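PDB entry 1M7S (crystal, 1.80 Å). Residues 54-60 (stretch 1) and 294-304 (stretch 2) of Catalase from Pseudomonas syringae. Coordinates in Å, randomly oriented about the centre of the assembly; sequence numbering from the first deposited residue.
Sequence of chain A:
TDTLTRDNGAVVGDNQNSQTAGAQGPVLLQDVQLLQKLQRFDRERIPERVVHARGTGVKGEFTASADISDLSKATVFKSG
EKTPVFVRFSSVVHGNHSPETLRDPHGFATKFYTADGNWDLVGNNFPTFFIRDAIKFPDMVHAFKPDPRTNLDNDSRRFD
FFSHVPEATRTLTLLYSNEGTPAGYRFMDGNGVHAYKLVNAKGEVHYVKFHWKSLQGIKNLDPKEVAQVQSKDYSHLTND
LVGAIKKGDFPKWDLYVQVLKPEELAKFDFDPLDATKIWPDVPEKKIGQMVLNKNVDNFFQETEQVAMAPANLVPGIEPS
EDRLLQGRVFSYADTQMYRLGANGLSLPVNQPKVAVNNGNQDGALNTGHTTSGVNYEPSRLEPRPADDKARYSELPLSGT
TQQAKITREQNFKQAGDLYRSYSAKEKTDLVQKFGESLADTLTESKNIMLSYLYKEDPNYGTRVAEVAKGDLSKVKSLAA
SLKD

Stretch 1, residues 54-60: RGTGVKG
Stretch 2 (294-304) KNVDNFFQETE

Residues 54-60 and 294-304 of Pseudomonas syringae catalase, distant in sequence, bury 439 Å² between them. Stretch 1 is extended, a strand from Gly-55 through Gly-60 (Lys-59 phi/psi -125/156). Stretch 2 enters as a strand at Lys-294, then loops into a helix spanning 299-304 that lies at 90° to the first strand, the axes 7.9 Å apart at closest approach. The strands run antiparallel, with Lys-59 opposite Lys-294 (CA-CA 5.0 Å) as a hydrogen-bonded pair: Lys-59 N donates to Lys-294 O at 2.8 Å, and Lys-294 N returns a bond to Lys-59 O at 3.1 Å.

Lys-59 covers the most surface. Its side chain (chi1 to chi4 m, t, m, t) and that of Lys-294 leave the same face of the sheet, Lys-59 CB and Lys-294 CB 3.9 Å apart. The end of Lys-294 leads away, whereas Lys-59 reaches the helix, where its NZ forms a salt bridge with Glu-302 OE1 at 3.0 Å. Glu-302 (m, t, chi3 70°) is held by its other oxygen: OE2 accepts from Asp-297 N at 2.8 Å and Asn-298 N at 2.9 Å. Asn-298 (chi1 t) caps the helix, its OD1 accepting from Gln-301 N at 2.9 Å.

At Gly-57 (-118/144) the strand passes close to Thr-303 (chi1 m). Gly-57 N lies 3.3 Å from Thr-303 CG2, and an ideal CB on Gly-57 would fall 2.6 Å from Thr-303 OG1, a clash. Water 1 bridges the two residues, 2.8 Å from both Gly-57 N and Thr-303 OG1. Water 2 donates to Gly-57 O at 2.7 Å and Asn-295 OD1 at 2.8 Å while accepting from Val-296 N at 2.9 Å. Val-296 CG1 (chi1 m) packs 3.5 Å from Gly-57 O; farther back, Gly-55 O meets the ring edge of Phe-299 (chi1 t), 3.5 Å from its CZ.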

# COMPACT_ATOMS: atom_id res chain seq x y z
N ARG A 54 15.10 8.10 -13.07
CA ARG A 54 15.04 8.67 -14.41
C ARG A 54 15.56 7.61 -15.42
O ARG A 54 16.77 7.33 -15.36
CB ARG A 54 15.95 9.91 -14.47
CG ARG A 54 16.07 10.59 -15.81
CD ARG A 54 14.70 11.04 -16.30
NE ARG A 54 14.70 12.29 -17.02
CZ ARG A 54 14.00 12.66 -18.06
NH1 ARG A 54 14.18 13.91 -18.47
NH2 ARG A 54 13.20 11.83 -18.72
N GLY A 55 14.67 7.06 -16.25
CA GLY A 55 15.22 5.94 -17.08
C GLY A 55 14.49 5.85 -18.44
O GLY A 55 13.50 6.53 -18.67
N THR A 56 15.08 5.06 -19.33
CA THR A 56 14.58 4.82 -20.68
C THR A 56 14.66 3.31 -20.97
O THR A 56 15.78 2.83 -20.82
CB THR A 56 15.47 5.50 -21.74
OG1 THR A 56 15.70 6.88 -21.41
CG2 THR A 56 14.80 5.44 -23.11
N GLY A 57 13.57 2.71 -21.46
CA GLY A 57 13.59 1.26 -21.69
C GLY A 57 13.37 1.02 -23.18
O GLY A 57 12.76 1.80 -23.90
N VAL A 58 14.08 -0.01 -23.65
CA VAL A 58 13.99 -0.47 -25.03
C VAL A 58 14.15 -2.00 -25.02
O VAL A 58 14.45 -2.64 -24.01
CB VAL A 58 15.10 0.12 -25.91
CG1 VAL A 58 15.03 1.66 -26.15
CG2 VAL A 58 16.46 -0.17 -25.29
N LYS A 59 13.88 -2.59 -26.19
CA LYS A 59 13.91 -4.06 -26.28
C LYS A 59 14.84 -4.50 -27.39
O LYS A 59 15.08 -3.71 -28.29
CB LYS A 59 12.48 -4.52 -26.57
CG LYS A 59 11.61 -4.54 -25.34
CD LYS A 59 10.23 -5.11 -25.51
CE LYS A 59 9.31 -4.13 -26.22
NZ LYS A 59 7.88 -4.61 -26.09
N GLY A 60 15.38 -5.71 -27.33
CA GLY A 60 16.28 -6.10 -28.46
C GLY A 60 16.54 -7.63 -28.26
O GLY A 60 15.69 -8.35 -27.75
N LYS A 294 13.92 -2.09 -30.63
CA LYS A 294 12.48 -1.86 -30.56
C LYS A 294 12.14 -0.89 -29.40
O LYS A 294 12.62 -1.19 -28.31
CB LYS A 294 11.75 -3.12 -30.19
CG LYS A 294 10.45 -3.42 -30.92
CD LYS A 294 10.76 -4.69 -31.73
CE LYS A 294 10.15 -4.70 -33.13
NZ LYS A 294 10.80 -5.81 -33.93
N ASN A 295 11.36 0.12 -29.67
CA ASN A 295 10.88 0.97 -28.58
C ASN A 295 9.73 0.28 -27.87
O ASN A 295 9.05 -0.61 -28.40
CB ASN A 295 10.42 2.35 -29.08
CG ASN A 295 11.63 3.22 -29.38
OD1 ASN A 295 12.53 3.39 -28.55
ND2 ASN A 295 11.65 3.80 -30.59
N VAL A 296 9.49 0.67 -26.61
CA VAL A 296 8.36 0.08 -25.86
C VAL A 296 7.01 0.56 -26.39
O VAL A 296 6.97 1.60 -27.04
CB VAL A 296 8.46 0.47 -24.37
CG1 VAL A 296 9.81 0.01 -23.79
CG2 VAL A 296 8.29 1.97 -24.19
N ASP A 297 5.95 -0.15 -26.02
CA ASP A 297 4.62 0.29 -26.45
C ASP A 297 4.01 1.24 -25.41
O ASP A 297 3.29 2.17 -25.80
CB ASP A 297 3.76 -0.97 -26.54
CG ASP A 297 4.15 -1.82 -27.76
OD1 ASP A 297 4.13 -3.06 -27.62
OD2 ASP A 297 4.44 -1.30 -28.83
N ASN A 298 4.29 0.96 -24.13
CA ASN A 298 3.73 1.87 -23.08
C ASN A 298 4.78 2.09 -22.01
O ASN A 298 5.20 1.10 -21.38
CB ASN A 298 2.45 1.24 -22.54
CG ASN A 298 1.77 2.07 -21.46
OD1 ASN A 298 1.90 1.88 -20.24
ND2 ASN A 298 0.96 3.03 -21.93
N PHE A 299 5.20 3.32 -21.77
CA PHE A 299 6.28 3.64 -20.84
C PHE A 299 6.03 3.11 -19.44
O PHE A 299 6.89 2.46 -18.80
CB PHE A 299 6.51 5.18 -20.82
CG PHE A 299 7.74 5.54 -20.02
CD1 PHE A 299 8.97 5.68 -20.63
CD2 PHE A 299 7.66 5.79 -18.65
CE1 PHE A 299 10.12 6.02 -19.92
CE2 PHE A 299 8.77 6.15 -17.92
CZ PHE A 299 10.01 6.25 -18.55
N PHE A 300 4.78 3.30 -18.95
CA PHE A 300 4.47 2.89 -17.59
C PHE A 300 4.51 1.37 -17.45
O PHE A 300 5.06 0.77 -16.53
CB PHE A 300 3.09 3.40 -17.11
CG PHE A 300 2.78 3.03 -15.69
CD1 PHE A 300 1.96 1.93 -15.39
CD2 PHE A 300 3.24 3.81 -14.62
CE1 PHE A 300 1.63 1.54 -14.10
CE2 PHE A 300 2.93 3.42 -13.30
CZ PHE A 300 2.12 2.31 -13.05
N GLN A 301 3.76 0.68 -18.34
CA GLN A 301 3.61 -0.77 -18.21
C GLN A 301 4.92 -1.51 -18.34
O GLN A 301 5.11 -2.59 -17.73
CB GLN A 301 2.61 -1.30 -19.29
CG GLN A 301 1.13 -1.12 -18.89
CD GLN A 301 0.21 -1.19 -20.09
OE1 GLN A 301 0.66 -1.33 -21.23
NE2 GLN A 301 -1.11 -1.18 -19.80
N GLU A 302 5.82 -0.98 -19.15
CA GLU A 302 7.10 -1.61 -19.42
C GLU A 302 8.27 -0.94 -18.71
O GLU A 302 8.86 -1.61 -17.85
CB GLU A 302 7.35 -1.63 -20.93
CG GLU A 302 6.21 -2.42 -21.63
CD GLU A 302 6.30 -2.34 -23.13
OE1 GLU A 302 7.24 -2.95 -23.70
OE2 GLU A 302 5.43 -1.70 -23.76
N THR A 303 8.64 0.28 -19.06
CA THR A 303 9.86 0.87 -18.48
C THR A 303 9.68 1.15 -17.00
O THR A 303 10.60 0.85 -16.26
CB THR A 303 10.24 2.17 -19.22
OG1 THR A 303 10.29 1.89 -20.64
CG2 THR A 303 11.58 2.73 -18.78
N GLU A 304 8.54 1.69 -16.58
CA GLU A 304 8.42 2.01 -15.15
C GLU A 304 8.33 0.73 -14.34
O GLU A 304 8.94 0.63 -13.30
CB GLU A 304 7.18 2.90 -14.91
CG GLU A 304 7.18 3.53 -13.52
CD GLU A 304 8.40 4.39 -13.21
OE1 GLU A 304 8.78 4.49 -12.00
OE2 GLU A 304 9.00 5.02 -14.09
O HOH W 1 11.24 3.80 -22.48
O HOH W 2 11.41 2.78 -26.08
O HOH W 3 7.15 -2.61 -28.53